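Local coordinates for genome polyprotein (Chicken sicinivirus JSY, PDB 6QWT) that probably copies the viral RNA genome, being the 3Dpol RNA-dependent RNA polymerase portion of the viral polyprotein, at residues V229-Y234 with T362-A367; L330-D335 with T380-H385. One frame throughout, in Å; residues are numbered along the deposited sequence.

Contact 1: V229-Y234 with T362-A367; sequences VWALDY and TPADKA
D233 and T362 form an antiparallel hydrogen-bonded pair. D233 N gives to T362 O at 2.8 Å. T362 N gives back to D233 O, also at 2.8 Å, and both bonds are nearly straight. The side chain of T362 stands on the same face of the sheet as that of D233. Its CB lies 4.2 Å from D233 O, and OG1, set between the backbone N and the carbonyl carbon (chi1 57°), reaches the same oxygen at 3.4 Å in a weak hydrogen bond. D233 O thus receives the amide and, less firmly, the hydroxyl of one residue. The pairing attaches edge strand 360-362 to strand 230-235 in the antiparallel palm sheet of the polymerase: 230-235 carries motif A, while the segment after T362, with its PADK sequence, probably corresponds to the end of motif D, as in other picornaviral polymerases. Beyond P363 the chain leaves the sheet but stays beside it. A364 CB points at the strand and meets A231 CB at 4.0 Å, methyl to methyl, while D233 CB sits 4.2 Å from P363 O.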
loop_
_atom_site.group_PDB
_atom_site.type_symbol
_atom_site.label_atom_id
_atom_site.label_comp_id
_atom_site.label_asym_id
_atom_site.label_seq_id
_atom_site.Cartn_x
_atom_site.Cartn_y
_atom_site.Cartn_z
ATOM N N VAL A 229 22.724 -1.502 2.238
ATOM C CA VAL A 229 21.316 -1.589 1.878
ATOM C C VAL A 229 20.679 -0.246 2.199
ATOM O O VAL A 229 20.931 0.319 3.269
ATOM C CB VAL A 229 20.602 -2.733 2.624
ATOM C CG1 VAL A 229 19.151 -2.851 2.177
ATOM C CG2 VAL A 229 21.337 -4.052 2.406
ATOM N N TRP A 230 19.870 0.268 1.275
ATOM C CA TRP A 230 19.310 1.607 1.385
ATOM C C TRP A 230 17.792 1.556 1.476
ATOM O O TRP A 230 17.145 0.730 0.823
ATOM C CB TRP A 230 19.729 2.474 0.195
ATOM C CG TRP A 230 21.210 2.640 0.088
ATOM C CD1 TRP A 230 22.055 1.949 -0.731
ATOM C CD2 TRP A 230 22.027 3.549 0.836
ATOM N NE1 TRP A 230 23.349 2.375 -0.542
ATOM C CE2 TRP A 230 23.358 3.357 0.414
ATOM C CE3 TRP A 230 21.762 4.506 1.819
ATOM C CZ2 TRP A 230 24.422 4.087 0.941
ATOM C CZ3 TRP A 230 22.821 5.230 2.340
ATOM C CH2 TRP A 230 24.132 5.016 1.901
ATOM N N ALA A 231 17.233 2.443 2.294
ATOM C CA ALA A 231 15.796 2.649 2.381
ATOM C C ALA A 231 15.472 4.076 1.969
ATOM O O ALA A 231 16.201 5.011 2.317
ATOM C CB ALA A 231 15.273 2.386 3.797
ATOM N N LEU A 232 14.389 4.242 1.217
ATOM C CA LEU A 232 13.908 5.575 0.898
ATOM C C LEU A 232 12.398 5.536 0.744
ATOM O O LEU A 232 11.793 4.473 0.582
ATOM C CB LEU A 232 14.567 6.145 -0.364
ATOM C CG LEU A 232 14.457 5.392 -1.688
ATOM C CD1 LEU A 232 13.121 5.648 -2.370
ATOM C CD2 LEU A 232 15.611 5.798 -2.596
ATOM N N ASP A 233 11.797 6.717 0.809
ATOM C CA ASP A 233 10.359 6.870 0.703
ATOM C C ASP A 233 10.051 7.982 -0.286
ATOM O O ASP A 233 10.851 8.901 -0.484
ATOM C CB ASP A 233 9.728 7.177 2.072
ATOM C CG ASP A 233 8.219 7.029 2.067
ATOM O OD1 ASP A 233 7.518 8.031 2.333
ATOM O OD2 ASP A 233 7.731 5.910 1.796
ATOM N N TYR A 234 8.890 7.886 -0.916
ATOM C CA TYR A 234 8.409 8.926 -1.811
ATOM C C TYR A 234 7.421 9.818 -1.074
ATOM O O TYR A 234 6.631 9.344 -0.252
ATOM C CB TYR A 234 7.730 8.327 -3.043
ATOM C CG TYR A 234 8.629 7.537 -3.967
ATOM C CD1 TYR A 234 9.057 6.257 -3.631
ATOM C CD2 TYR A 234 9.028 8.060 -5.190
ATOM C CE1 TYR A 234 9.869 5.530 -4.481
ATOM C CE2 TYR A 234 9.839 7.340 -6.048
ATOM C CZ TYR A 234 10.256 6.077 -5.690
ATOM O OH TYR A 234 11.062 5.360 -6.545
ATOM N N THR A 362 12.897 10.872 -0.399
ATOM C CA THR A 362 13.430 11.268 0.902
ATOM C C THR A 362 13.810 10.043 1.733
ATOM O O THR A 362 13.410 8.918 1.399
ATOM C CB THR A 362 12.405 12.106 1.678
ATOM O OG1 THR A 362 11.193 11.358 1.829
ATOM C CG2 THR A 362 12.114 13.431 0.973
ATOM N N PRO A 363 14.576 10.216 2.814
ATOM C CA PRO A 363 14.823 9.096 3.731
ATOM C C PRO A 363 13.533 8.574 4.346
ATOM O O PRO A 363 12.509 9.259 4.400
ATOM C CB PRO A 363 15.739 9.706 4.797
ATOM C CG PRO A 363 16.431 10.815 4.086
ATOM C CD PRO A 363 15.422 11.383 3.135
ATOM N N ALA A 364 13.603 7.334 4.829
ATOM C CA ALA A 364 12.428 6.617 5.308
ATOM C C ALA A 364 12.086 6.898 6.767
ATOM O O ALA A 364 11.032 6.446 7.232
ATOM C CB ALA A 364 12.622 5.108 5.121
ATOM N N ASP A 365 12.929 7.640 7.492
ATOM C CA ASP A 365 12.751 7.850 8.925
ATOM C C ASP A 365 12.577 9.326 9.276
ATOM O O ASP A 365 12.913 9.748 10.386
ATOM C CB ASP A 365 13.928 7.255 9.695
ATOM C CG ASP A 365 13.739 5.788 10.000
ATOM O OD1 ASP A 365 12.608 5.285 9.836
ATOM O OD2 ASP A 365 14.721 5.135 10.408
ATOM N N LYS A 366 12.051 10.120 8.339
ATOM C CA LYS A 366 11.934 11.576 8.504
ATOM C C LYS A 366 13.277 12.205 8.867
ATOM O O LYS A 366 13.341 13.181 9.618
ATOM C CB LYS A 366 10.866 11.940 9.540
ATOM N N ALA A 367 14.360 11.639 8.330
ATOM C CA ALA A 367 15.708 12.041 8.699
ATOM C C ALA A 367 16.207 13.251 7.926
ATOM O O ALA A 367 17.281 13.766 8.255
ATOM C CB ALA A 367 16.668 10.868 8.490
#

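Contact 2: L330-D335 with T380-H385; sequences LCYGDD and TFLKRH
F381 pushes its ring edge-first at the backbone of the 332-335 turn. CG stands anti to the backbone N (chi1 -172°), and this carries the ring rim up to the hairpin: CE1 lies 3.8 Å from D335 O, and CZ lies 4.0 Å from Y332 N, both near the ring plane. D335 CB adds an aliphatic contact at CE1. L382 CG, from the next residue, sits over the ring centre 4.2 Å above the plane; L330, whose side chain crosses F381 at about a right angle, brings CD2 obliquely to within 3.8 Å of CE2.

L382 then carries the contact outward. Its side chain crosses that of Y332 at about a right angle: CD2 touches Y332 CB at 3.9 Å, while CD1 approaches the tyrosine ring obliquely. CD2 also meets D335 OD2. W216 of helix 212-222 packs on L382 from outside the two segments.

Both partners are tight turns. Y332 to D335 is a type II' turn made by the YGDD sequence of motif C, with G333 at positive phi; F381 to R384 is a type I' turn, the FLKR of motif E. R384 NH1 bonds L382 O at 2.9 Å within the second turn, the oxygen lying tilted from the guanidinium plane.

No direct hydrogen bond joins the segments. A water accepts from L382 N, but its approach to D335 OD1 is too short to be reliable. Y332 and D335 bond each other's backbone across their turn. Direct contact between motifs C and E is van der Waals packing, mostly of hydrocarbon against hydrocarbon and against the turn's backbone, perhaps with a slight electrostatic attraction between the ring's C-H rim and D335 O.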
loop_
_atom_site.group_PDB
_atom_site.type_symbol
_atom_site.label_atom_id
_atom_site.label_comp_id
_atom_site.label_asym_id
_atom_site.label_seq_id
_atom_site.Cartn_x
_atom_site.Cartn_y
_atom_site.Cartn_z
ATOM N N LEU A 330 13.248 -4.225 -3.306
ATOM C CA LEU A 330 12.064 -4.734 -2.619
ATOM C C LEU A 330 11.156 -3.557 -2.301
ATOM O O LEU A 330 11.563 -2.630 -1.595
ATOM C CB LEU A 330 12.433 -5.493 -1.342
ATOM C CG LEU A 330 11.291 -6.253 -0.660
ATOM C CD1 LEU A 330 10.812 -7.417 -1.517
ATOM C CD2 LEU A 330 11.742 -6.743 0.702
ATOM N N CYS A 331 9.932 -3.601 -2.819
ATOM C CA CYS A 331 9.013 -2.477 -2.779
ATOM C C CYS A 331 7.678 -2.903 -2.185
ATOM O O CYS A 331 7.205 -4.020 -2.416
ATOM C CB CYS A 331 8.790 -1.902 -4.190
ATOM S SG CYS A 331 10.192 -1.001 -4.882
ATOM N N TYR A 332 7.079 -1.994 -1.418
ATOM C CA TYR A 332 5.672 -2.089 -1.022
ATOM C C TYR A 332 5.105 -0.676 -1.124
ATOM O O TYR A 332 5.345 0.156 -0.245
ATOM C CB TYR A 332 5.498 -2.659 0.383
ATOM C CG TYR A 332 4.114 -3.245 0.645
ATOM C CD1 TYR A 332 3.963 -4.508 1.212
ATOM C CD2 TYR A 332 2.961 -2.536 0.322
ATOM C CE1 TYR A 332 2.704 -5.045 1.447
ATOM C CE2 TYR A 332 1.701 -3.064 0.550
ATOM C CZ TYR A 332 1.580 -4.317 1.113
ATOM O OH TYR A 332 0.328 -4.841 1.341
ATOM N N GLY A 333 4.349 -0.413 -2.185
ATOM C CA GLY A 333 3.857 0.938 -2.413
ATOM C C GLY A 333 5.008 1.876 -2.720
ATOM O O GLY A 333 5.811 1.639 -3.627
ATOM N N ASP A 334 5.105 2.960 -1.966
ATOM C CA ASP A 334 6.231 3.867 -2.116
ATOM C C ASP A 334 7.399 3.488 -1.213
ATOM O O ASP A 334 8.440 4.144 -1.269
ATOM C CB ASP A 334 5.789 5.302 -1.831
ATOM C CG ASP A 334 4.954 5.405 -0.580
ATOM O OD1 ASP A 334 4.743 4.363 0.074
ATOM O OD2 ASP A 334 4.501 6.521 -0.256
ATOM N N ASP A 335 7.252 2.448 -0.389
ATOM C CA ASP A 335 8.327 2.004 0.485
ATOM C C ASP A 335 9.286 1.102 -0.285
ATOM O O ASP A 335 8.856 0.246 -1.060
ATOM C CB ASP A 335 7.765 1.267 1.699
ATOM C CG ASP A 335 6.964 2.174 2.601
ATOM O OD1 ASP A 335 7.575 2.985 3.327
ATOM O OD2 ASP A 335 5.722 2.079 2.574
ATOM N N THR A 380 14.996 0.565 7.811
ATOM C CA THR A 380 13.615 0.303 8.200
ATOM C C THR A 380 12.775 0.079 6.950
ATOM O O THR A 380 12.954 0.763 5.938
ATOM C CB THR A 380 13.014 1.453 9.022
ATOM O OG1 THR A 380 12.850 2.608 8.190
ATOM C CG2 THR A 380 13.908 1.798 10.204
ATOM N N PHE A 381 11.862 -0.887 7.031
ATOM C CA PHE A 381 10.971 -1.232 5.929
ATOM C C PHE A 381 9.592 -1.474 6.519
ATOM O O PHE A 381 9.439 -2.337 7.388
ATOM C CB PHE A 381 11.471 -2.472 5.177
ATOM C CG PHE A 381 10.700 -2.779 3.924
ATOM C CD1 PHE A 381 10.484 -1.797 2.968
ATOM C CD2 PHE A 381 10.194 -4.050 3.698
ATOM C CE1 PHE A 381 9.776 -2.076 1.811
ATOM C CE2 PHE A 381 9.487 -4.336 2.544
ATOM C CZ PHE A 381 9.277 -3.348 1.598
ATOM N N LEU A 382 8.600 -0.715 6.053
ATOM C CA LEU A 382 7.260 -0.731 6.639
ATOM C C LEU A 382 7.329 -0.447 8.140
ATOM O O LEU A 382 6.722 -1.138 8.963
ATOM C CB LEU A 382 6.548 -2.057 6.359
ATOM C CG LEU A 382 6.404 -2.463 4.890
ATOM C CD1 LEU A 382 5.906 -3.900 4.773
ATOM C CD2 LEU A 382 5.474 -1.506 4.155
ATOM N N LYS A 383 8.110 0.578 8.488
ATOM C CA LYS A 383 8.295 1.046 9.862
ATOM C C LYS A 383 8.962 0.006 10.764
ATOM O O LYS A 383 8.886 0.115 11.993
ATOM C CB LYS A 383 6.965 1.496 10.479
ATOM C CG LYS A 383 6.331 2.708 9.798
ATOM C CD LYS A 383 5.049 3.133 10.509
ATOM C CE LYS A 383 5.079 4.610 10.889
ATOM N NZ LYS A 383 4.252 4.899 12.102
ATOM N N ARG A 384 9.641 -0.992 10.196
ATOM C CA ARG A 384 10.212 -2.079 10.983
ATOM C C ARG A 384 11.700 -2.238 10.701
ATOM O O ARG A 384 12.131 -2.199 9.545
ATOM C CB ARG A 384 9.506 -3.411 10.691
ATOM C CG ARG A 384 8.019 -3.429 11.018
ATOM C CD ARG A 384 7.299 -4.435 10.129
ATOM N NE ARG A 384 6.009 -4.857 10.670
ATOM C CZ ARG A 384 4.846 -4.288 10.363
ATOM N NH1 ARG A 384 4.809 -3.262 9.521
ATOM N NH2 ARG A 384 3.720 -4.743 10.895
ATOM N N HIS A 385 12.477 -2.436 11.765
ATOM C CA HIS A 385 13.869 -2.838 11.636
ATOM C C HIS A 385 13.963 -4.345 11.396
ATOM O O HIS A 385 12.973 -5.079 11.465
ATOM C CB HIS A 385 14.661 -2.463 12.891
ATOM C CG HIS A 385 15.107 -1.034 12.927
ATOM N ND1 HIS A 385 14.393 -0.048 13.575
ATOM C CD2 HIS A 385 16.200 -0.427 12.408
ATOM C CE1 HIS A 385 15.023 1.106 13.448
ATOM N NE2 HIS A 385 16.122 0.903 12.742
HETATM O O HOH W 1 9.311 1.701 4.430
#

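How the contacts relate
From the N terminus, strand 230-235 comes first, then segment 330-335, the end of strand 327-332 and its turn, then 362-367 and finally 380-385, so the two contacts cross. Contact 1 closes a loop of 127 residues and ties motif A to the probable end of motif D; contact 2 closes one of 44 residues and ties motif C to motif E. Their centres lie 9 Å apart. D365 OD1 and T380 OG1 make a probable hydrogen bond, and the like-charged carboxylates of D233 and D335 lie close where motifs A and C meet, a place consistent with the metal site of related polymerases, whose usual ligands are the motif A Asp and the first Asp of GDD.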